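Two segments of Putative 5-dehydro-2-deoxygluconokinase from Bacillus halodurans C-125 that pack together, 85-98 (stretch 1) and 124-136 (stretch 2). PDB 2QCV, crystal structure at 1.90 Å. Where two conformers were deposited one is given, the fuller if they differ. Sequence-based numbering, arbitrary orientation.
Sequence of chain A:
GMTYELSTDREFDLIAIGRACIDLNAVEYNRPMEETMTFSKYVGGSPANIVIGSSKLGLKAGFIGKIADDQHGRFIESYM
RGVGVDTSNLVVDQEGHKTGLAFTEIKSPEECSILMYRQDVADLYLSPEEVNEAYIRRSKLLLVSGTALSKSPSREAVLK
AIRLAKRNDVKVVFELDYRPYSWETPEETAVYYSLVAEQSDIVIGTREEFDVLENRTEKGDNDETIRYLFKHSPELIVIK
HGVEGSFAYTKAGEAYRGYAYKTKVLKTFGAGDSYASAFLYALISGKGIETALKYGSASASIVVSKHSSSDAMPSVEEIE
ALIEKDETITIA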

ATOM      1  N   VAL A  85      -3.176 -34.815  10.452  1.00 28.79           N
ATOM      2  CA  VAL A  85      -2.013 -33.949  10.189  1.00 29.29           C
ATOM      3  C   VAL A  85      -1.638 -33.238  11.491  1.00 28.61           C
ATOM      4  O   VAL A  85      -2.512 -32.770  12.197  1.00 28.42           O
ATOM      5  CB  VAL A  85      -2.284 -32.917   9.067  1.00 28.01           C
ATOM      6  CG1 VAL A  85      -1.069 -32.023   8.838  1.00 27.77           C
ATOM      7  CG2 VAL A  85      -2.644 -33.593   7.762  1.00 28.83           C
ATOM      8  N   ASP A  86      -0.345 -33.138  11.814  1.00 29.58           N
ATOM      9  CA  ASP A  86       0.096 -32.339  12.963  0.50 30.70           C
ATOM     10  C   ASP A  86      -0.083 -30.847  12.667  1.00 31.69           C
ATOM     11  O   ASP A  86       0.436 -30.350  11.666  1.00 28.87           O
ATOM     12  CB  ASP A  86       1.557 -32.632  13.280  0.50 32.09           C
ATOM     13  CG  ASP A  86       2.039 -31.925  14.528  0.50 31.48           C
ATOM     14  OD1 ASP A  86       2.316 -30.707  14.473  0.50 35.70           O
ATOM     15  OD2 ASP A  86       2.166 -32.598  15.566  0.50 35.13           O
ATOM     16  N   THR A  87      -0.798 -30.141  13.558  1.00 29.60           N
ATOM     17  CA  THR A  87      -1.093 -28.713  13.383  1.00 28.47           C
ATOM     18  C   THR A  87      -0.368 -27.827  14.406  1.00 27.62           C
ATOM     19  O   THR A  87      -0.674 -26.626  14.526  1.00 26.22           O
ATOM     20  CB  THR A  87      -2.622 -28.455  13.446  1.00 28.99           C
ATOM     21  OG1 THR A  87      -3.161 -28.823  14.742  1.00 29.13           O
ATOM     22  CG2 THR A  87      -3.315 -29.219  12.305  1.00 25.89           C
ATOM     23  N   SER A  88       0.608 -28.402  15.099  1.00 28.12           N
ATOM     24  CA  SER A  88       1.402 -27.692  16.113  1.00 28.91           C
ATOM     25  C   SER A  88       2.144 -26.449  15.616  1.00 29.08           C
ATOM     26  O   SER A  88       2.404 -25.531  16.401  1.00 28.76           O
ATOM     27  CB  SER A  88       2.411 -28.639  16.792  1.00 29.96           C
ATOM     28  OG  SER A  88       3.459 -28.987  15.927  1.00 30.37           O
ATOM     29  N   ASN A  89       2.449 -26.391  14.330  1.00 25.89           N
ATOM     30  CA  ASN A  89       3.215 -25.277  13.756  1.00 28.50           C
ATOM     31  C   ASN A  89       2.390 -24.445  12.770  1.00 30.31           C
ATOM     32  O   ASN A  89       2.909 -23.716  11.904  1.00 31.53           O
ATOM     33  CB  ASN A  89       4.507 -25.828  13.127  1.00 29.74           C
ATOM     34  CG  ASN A  89       5.610 -26.056  14.168  1.00 30.80           C
ATOM     35  OD1 ASN A  89       6.639 -25.405  14.101  1.00 30.27           O
ATOM     36  ND2 ASN A  89       5.390 -26.982  15.135  1.00 25.87           N
ATOM     37  N   LEU A  90       1.067 -24.536  12.908  1.00 29.96           N
ATOM     38  CA  LEU A  90       0.199 -23.586  12.277  1.00 28.85           C
ATOM     39  C   LEU A  90       0.215 -22.363  13.167  1.00 32.39           C
ATOM     40  O   LEU A  90       0.051 -22.466  14.381  1.00 37.05           O
ATOM     41  CB  LEU A  90      -1.207 -24.101  12.165  1.00 31.09           C
ATOM     42  CG  LEU A  90      -1.500 -25.197  11.196  1.00 35.39           C
ATOM     43  CD1 LEU A  90      -3.049 -25.361  11.120  1.00 33.40           C
ATOM     44  CD2 LEU A  90      -0.922 -24.883   9.848  1.00 38.37           C
ATOM     45  N   VAL A  91       0.460 -21.209  12.592  1.00 29.10           N
ATOM     46  CA  VAL A  91       0.513 -19.988  13.371  1.00 29.19           C
ATOM     47  C   VAL A  91      -0.697 -19.135  13.036  1.00 29.64           C
ATOM     48  O   VAL A  91      -1.064 -18.980  11.872  1.00 26.55           O
ATOM     49  CB  VAL A  91       1.855 -19.222  13.160  1.00 30.78           C
ATOM     50  CG1 VAL A  91       2.170 -19.035  11.694  1.00 35.20           C
ATOM     51  CG2 VAL A  91       1.843 -17.858  13.879  1.00 33.26           C
ATOM     52  N   VAL A  92      -1.306 -18.550  14.060  1.00 28.63           N
ATOM     53  CA  VAL A  92      -2.484 -17.703  13.830  1.00 29.25           C
ATOM     54  C   VAL A  92      -2.072 -16.251  13.607  1.00 30.59           C
ATOM     55  O   VAL A  92      -1.359 -15.633  14.402  1.00 32.79           O
ATOM     56  CB  VAL A  92      -3.496 -17.813  14.956  1.00 30.89           C
ATOM     57  CG1 VAL A  92      -4.718 -16.921  14.693  1.00 25.64           C
ATOM     58  CG2 VAL A  92      -3.897 -19.234  15.128  1.00 31.68           C
ATOM     59  N   ASP A  93      -2.495 -15.715  12.480  1.00 29.11           N
ATOM     60  CA  ASP A  93      -2.215 -14.340  12.098  1.00 28.91           C
ATOM     61  C   ASP A  93      -2.890 -13.404  13.087  1.00 31.64           C
ATOM     62  O   ASP A  93      -4.045 -13.603  13.433  1.00 31.14           O
ATOM     63  CB  ASP A  93      -2.759 -14.082  10.702  1.00 27.49           C
ATOM     64  CG  ASP A  93      -2.531 -12.659  10.221  1.00 33.78           C
ATOM     65  OD1 ASP A  93      -3.369 -11.770  10.487  1.00 33.72           O
ATOM     66  OD2 ASP A  93      -1.516 -12.424   9.530  1.00 32.37           O
ATOM     67  N   GLN A  94      -2.154 -12.405  13.545  1.00 34.55           N
ATOM     68  CA  GLN A  94      -2.675 -11.460  14.539  1.00 38.60           C
ATOM     69  C   GLN A  94      -2.830 -10.049  13.967  1.00 37.72           C
ATOM     70  O   GLN A  94      -2.929  -9.098  14.751  1.00 40.45           O
ATOM     71  CB  GLN A  94      -1.761 -11.405  15.785  1.00 40.41           C
ATOM     72  CG  GLN A  94      -1.532 -12.742  16.518  1.00 51.15           C
ATOM     73  CD  GLN A  94      -2.805 -13.340  17.117  1.00 59.05           C
ATOM     74  OE1 GLN A  94      -3.712 -12.627  17.542  1.00 69.86           O
ATOM     75  NE2 GLN A  94      -2.867 -14.663  17.151  1.00 67.78           N
ATOM     76  N   GLU A  95      -2.870  -9.915  12.638  1.00 34.34           N
ATOM     77  CA  GLU A  95      -2.909  -8.634  11.968  1.00 36.56           C
ATOM     78  C   GLU A  95      -4.173  -8.479  11.094  1.00 35.59           C
ATOM     79  O   GLU A  95      -4.235  -7.584  10.255  1.00 38.39           O
ATOM     80  CB  GLU A  95      -1.669  -8.381  11.085  1.00 35.42           C
ATOM     81  CG  GLU A  95      -0.252  -8.530  11.669  1.00 42.26           C
ATOM     82  CD  GLU A  95       0.858  -8.414  10.541  1.00 47.68           C
ATOM     83  OE1 GLU A  95       1.050  -7.288  10.028  1.00 62.62           O
ATOM     84  OE2 GLU A  95       1.523  -9.440  10.137  1.00 55.82           O
ATOM     85  N   GLY A  96      -5.176  -9.333  11.288  1.00 32.95           N
ATOM     86  CA  GLY A  96      -6.448  -9.177  10.583  1.00 35.82           C
ATOM     87  C   GLY A  96      -6.464  -9.718   9.163  1.00 33.31           C
ATOM     88  O   GLY A  96      -7.393  -9.491   8.421  1.00 31.46           O
ATOM     89  N   HIS A  97      -5.438 -10.447   8.764  1.00 30.66           N
ATOM     90  CA  HIS A  97      -5.419 -11.011   7.408  1.00 29.16           C
ATOM     91  C   HIS A  97      -6.391 -12.174   7.237  1.00 28.59           C
ATOM     92  O   HIS A  97      -6.560 -12.987   8.126  1.00 30.13           O
ATOM     93  CB  HIS A  97      -4.014 -11.450   7.014  1.00 31.08           C
ATOM     94  CG  HIS A  97      -3.021 -10.330   7.029  1.00 31.21           C
ATOM     95  ND1 HIS A  97      -1.909 -10.339   7.842  1.00 31.15           N
ATOM     96  CD2 HIS A  97      -2.993  -9.152   6.354  1.00 33.91           C
ATOM     97  CE1 HIS A  97      -1.221  -9.229   7.644  1.00 33.24           C
ATOM     98  NE2 HIS A  97      -1.861  -8.488   6.757  1.00 34.94           N
ATOM     99  N   LYS A  98      -7.032 -12.219   6.077  1.00 30.12           N
ATOM    100  CA  LYS A  98      -8.035 -13.222   5.728  1.00 30.01           C
ATOM    101  C   LYS A  98      -7.414 -14.440   5.069  1.00 29.47           C
ATOM    102  O   LYS A  98      -6.336 -14.364   4.480  1.00 28.48           O
ATOM    103  CB  LYS A  98      -9.042 -12.614   4.736  1.00 30.75           C
ATOM    104  CG  LYS A  98      -9.708 -11.363   5.205  1.00 36.96           C
ATOM    105  CD  LYS A  98     -10.662 -11.611   6.325  1.00 35.05           C
ATOM    106  CE  LYS A  98     -11.211 -10.267   6.829  1.00 42.57           C
ATOM    107  NZ  LYS A  98     -12.203 -10.482   7.850  1.00 36.93           N
ATOM    108  N   LEU A 124       0.497 -15.779   3.267  1.00 27.01           N
ATOM    109  CA  LEU A 124       1.634 -15.054   2.717  1.00 28.23           C
ATOM    110  C   LEU A 124       2.399 -14.287   3.784  1.00 27.52           C
ATOM    111  O   LEU A 124       3.498 -13.838   3.508  1.00 27.76           O
ATOM    112  CB  LEU A 124       1.177 -14.100   1.603  1.00 28.93           C
ATOM    113  CG  LEU A 124       0.597 -14.772   0.343  1.00 31.64           C
ATOM    114  CD1 LEU A 124       0.071 -13.674  -0.636  1.00 40.57           C
ATOM    115  CD2 LEU A 124       1.617 -15.665  -0.287  1.00 31.88           C
ATOM    116  N   TYR A 125       1.846 -14.175   4.995  1.00 27.71           N
ATOM    117  CA  TYR A 125       2.500 -13.505   6.110  1.00 24.17           C
ATOM    118  C   TYR A 125       3.273 -14.436   7.043  1.00 26.27           C
ATOM    119  O   TYR A 125       3.751 -13.995   8.066  1.00 26.37           O
ATOM    120  CB  TYR A 125       1.465 -12.668   6.883  1.00 27.31           C
ATOM    121  CG  TYR A 125       1.113 -11.466   6.065  1.00 30.13           C
ATOM    122  CD1 TYR A 125       1.935 -10.348   6.109  1.00 36.29           C
ATOM    123  CD2 TYR A 125       0.058 -11.482   5.154  1.00 35.60           C
ATOM    124  CE1 TYR A 125       1.698  -9.264   5.334  1.00 39.41           C
ATOM    125  CE2 TYR A 125      -0.211 -10.360   4.355  1.00 35.29           C
ATOM    126  CZ  TYR A 125       0.623  -9.264   4.452  1.00 42.47           C
ATOM    127  OH  TYR A 125       0.416  -8.134   3.707  1.00 48.20           O
ATOM    128  N   LEU A 126       3.376 -15.714   6.701  1.00 26.33           N
ATOM    129  CA  LEU A 126       4.296 -16.604   7.390  1.00 25.68           C
ATOM    130  C   LEU A 126       5.685 -15.980   7.256  1.00 25.42           C
ATOM    131  O   LEU A 126       6.076 -15.526   6.169  1.00 28.51           O
ATOM    132  CB  LEU A 126       4.291 -18.016   6.760  1.00 24.68           C
ATOM    133  CG  LEU A 126       5.220 -19.067   7.353  1.00 28.39           C
ATOM    134  CD1 LEU A 126       4.714 -19.476   8.771  1.00 25.17           C
ATOM    135  CD2 LEU A 126       5.373 -20.277   6.361  1.00 24.83           C
ATOM    136  N   SER A 127       6.387 -15.906   8.359  1.00 25.68           N
ATOM    137  CA  SER A 127       7.633 -15.171   8.427  1.00 27.63           C
ATOM    138  C   SER A 127       8.754 -16.093   8.896  1.00 28.28           C
ATOM    139  O   SER A 127       8.496 -17.119   9.526  1.00 27.97           O
ATOM    140  CB  SER A 127       7.480 -13.974   9.367  1.00 29.64           C
ATOM    141  OG  SER A 127       7.482 -14.434  10.709  1.00 41.17           O
ATOM    142  N   PRO A 128      10.017 -15.731   8.604  1.00 28.11           N
ATOM    143  CA  PRO A 128      11.147 -16.557   9.099  1.00 27.11           C
ATOM    144  C   PRO A 128      11.141 -16.872  10.601  1.00 26.78           C
ATOM    145  O   PRO A 128      11.468 -17.998  10.990  1.00 25.83           O
ATOM    146  CB  PRO A 128      12.355 -15.707   8.731  1.00 29.15           C
ATOM    147  CG  PRO A 128      11.950 -14.949   7.525  1.00 32.34           C
ATOM    148  CD  PRO A 128      10.484 -14.600   7.756  1.00 29.72           C
ATOM    149  N   GLU A 129      10.718 -15.914  11.429  1.00 27.23           N
ATOM    150  CA  GLU A 129      10.688 -16.146  12.878  1.00 29.53           C
ATOM    151  C   GLU A 129       9.676 -17.228  13.272  1.00 29.84           C
ATOM    152  O   GLU A 129       9.727 -17.753  14.386  1.00 30.34           O
ATOM    153  CB  GLU A 129      10.403 -14.854  13.623  1.00 33.06           C
ATOM    154  CG  GLU A 129       8.965 -14.422  13.527  1.00 36.66           C
ATOM    155  N   GLU A 130       8.778 -17.600  12.363  1.00 28.57           N
ATOM    156  CA  GLU A 130       7.771 -18.621  12.646  1.00 28.06           C
ATOM    157  C   GLU A 130       8.157 -20.010  12.128  1.00 26.96           C
ATOM    158  O   GLU A 130       7.391 -20.974  12.264  1.00 29.15           O
ATOM    159  CB  GLU A 130       6.461 -18.189  12.030  1.00 27.70           C
ATOM    160  CG  GLU A 130       5.925 -16.945  12.701  1.00 29.52           C
ATOM    161  CD  GLU A 130       4.913 -16.195  11.918  1.00 33.69           C
ATOM    162  OE1 GLU A 130       4.708 -16.487  10.721  1.00 30.08           O
ATOM    163  OE2 GLU A 130       4.304 -15.254  12.515  1.00 30.65           O
ATOM    164  N   VAL A 131       9.328 -20.106  11.509  1.00 29.03           N
ATOM    165  CA  VAL A 131       9.885 -21.355  11.002  1.00 25.49           C
ATOM    166  C   VAL A 131      10.837 -21.973  12.046  1.00 27.94           C
ATOM    167  O   VAL A 131      11.858 -21.390  12.392  1.00 27.39           O
ATOM    168  CB  VAL A 131      10.635 -21.131   9.709  1.00 26.36           C
ATOM    169  CG1 VAL A 131      11.226 -22.447   9.183  1.00 26.35           C
ATOM    170  CG2 VAL A 131       9.701 -20.506   8.693  1.00 25.05           C
ATOM    171  N   ASN A 132      10.472 -23.164  12.523  1.00 27.78           N
ATOM    172  CA  ASN A 132      11.127 -23.829  13.656  1.00 25.70           C
ATOM    173  C   ASN A 132      12.029 -24.995  13.214  1.00 26.90           C
ATOM    174  O   ASN A 132      11.545 -26.034  12.737  1.00 26.22           O
ATOM    175  CB  ASN A 132      10.064 -24.322  14.634  1.00 28.20           C
ATOM    176  CG  ASN A 132      10.652 -24.786  15.968  1.00 34.52           C
ATOM    177  OD1 ASN A 132      11.701 -25.399  16.011  1.00 49.88           O
ATOM    178  ND2 ASN A 132       9.980 -24.444  17.067  1.00 43.46           N
ATOM    179  N   GLU A 133      13.327 -24.847  13.423  1.00 25.40           N
ATOM    180  CA  GLU A 133      14.289 -25.917  13.100  1.00 25.60           C
ATOM    181  C   GLU A 133      14.033 -27.220  13.824  1.00 26.84           C
ATOM    182  O   GLU A 133      14.207 -28.287  13.214  1.00 25.32           O
ATOM    183  CB  GLU A 133      15.724 -25.440  13.331  1.00 26.06           C
ATOM    184  CG  GLU A 133      16.790 -26.415  12.899  1.00 29.33           C
ATOM    185  CD  GLU A 133      18.156 -25.767  12.848  1.00 30.58           C
ATOM    186  OE1 GLU A 133      18.264 -24.560  13.250  1.00 29.61           O
ATOM    187  OE2 GLU A 133      19.078 -26.432  12.352  1.00 30.76           O
ATOM    188  N   ALA A 134      13.597 -27.145  15.105  1.00 25.69           N
ATOM    189  CA  ALA A 134      13.309 -28.330  15.916  1.00 28.38           C
ATOM    190  C   ALA A 134      12.157 -29.147  15.349  1.00 29.54           C
ATOM    191  O   ALA A 134      12.111 -30.361  15.527  1.00 29.09           O
ATOM    192  CB  ALA A 134      13.011 -27.933  17.401  1.00 28.93           C
ATOM    193  N   TYR A 135      11.267 -28.494  14.604  1.00 28.26           N
ATOM    194  CA  TYR A 135      10.135 -29.174  13.996  1.00 26.98           C
ATOM    195  C   TYR A 135      10.578 -29.810  12.701  1.00 23.97           C
ATOM    196  O   TYR A 135      10.389 -30.990  12.480  1.00 22.79           O
ATOM    197  CB  TYR A 135       9.044 -28.177  13.710  1.00 26.33           C
ATOM    198  CG  TYR A 135       7.726 -28.759  13.283  1.00 24.89           C
ATOM    199  CD1 TYR A 135       7.087 -29.728  14.015  1.00 26.22           C
ATOM    200  CD2 TYR A 135       7.092 -28.295  12.135  1.00 26.26           C
ATOM    201  CE1 TYR A 135       5.824 -30.199  13.624  1.00 28.02           C
ATOM    202  CE2 TYR A 135       5.874 -28.786  11.748  1.00 24.04           C
ATOM    203  CZ  TYR A 135       5.233 -29.708  12.501  1.00 29.41           C
ATOM    204  OH  TYR A 135       3.986 -30.130  12.085  1.00 29.52           O
ATOM    205  N   ILE A 136      11.188 -29.018  11.841  1.00 25.22           N
ATOM    206  CA  ILE A 136      11.671 -29.518  10.541  1.00 25.01           C
ATOM    207  C   ILE A 136      12.576 -30.748  10.664  1.00 27.89           C
ATOM    208  O   ILE A 136      12.416 -31.736   9.945  1.00 25.83           O
ATOM    209  CB  ILE A 136      12.393 -28.372   9.765  1.00 24.88           C
ATOM    210  CG1 ILE A 136      11.380 -27.298   9.355  1.00 28.96           C
ATOM    211  CG2 ILE A 136      13.192 -28.904   8.556  1.00 24.55           C
ATOM    212  CD1 ILE A 136      12.022 -26.007   8.720  1.00 26.24           C
TER
HETATM  213  O   HOH W   1       7.776 -23.899  12.051  1.00 23.37           O
HETATM  214  O   HOH W   2      -1.008  -6.054   5.872  1.00 59.44           O

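What holds Tyr125, the first residue of stretch 2 to make contact, against stretch 1? Its ring stacks face to face on the ring of His97, with centroids 3.7 Å apart and planes only 5° from parallel. The imidazole is set for this from within its own stretch: His97 ND1 donates to Asp93 OD2 at 2.7 Å, while Asp93 OD1 accepts from His97 N at 3.0 Å. A water joins the two rings at their polar ends, lying 2.7 Å from His97 NE2 and giving a weak bond of 3.3 Å to Tyr125 OH.

Where does the contact turn apolar? At Leu126, whose CA-to-CB bond points sideways but whose end comes nearer, bringing CD1 to 3.9 Å from Val91 CG1. The stretches run in opposite directions: Asp93 CA lies 7.7 Å from Tyr125 CA, Val91 CA 7.4 Å from Glu130 CA, and Asn89 CA 7.9 Å from Tyr135 CA. Val91 sits in a short strand whose neighbours, Leu90 and Val92, point away, so it alone of the three faces stretch 2. Its CG1 also lies 3.7 Å from Glu130 OE1, a carboxylate oxygen occupied by Ser127 N at 3.0 Å.

How is the gap between Asn89 and the backbone of stretch 2 bridged? A water donates to side-chain Asn89 OD1 at 2.8 Å and to backbone Glu130 O at 3.0 Å, and accepts from Asn132 N at 2.8 Å. Asn132 also caps the following helix, its OD1 accepting a weak bond from Ala134 N at 2.7 Å.

What does Tyr135 meet at the far end? The Thr87–Leu90 type I turn presents Asn89 over one face of its ring, with Asn89 CB 4.0 Å from the Tyr135 ring centroid in a CH-pi contact. Asn89 ND2 donates to Ser88 OG at 2.9 Å, and Ser88 OG donates to Asp86 OD1 at 2.5 Å, linking the three side chains. Tyr135 OH reaches within 3.0 Å of that same Asp86 OD1.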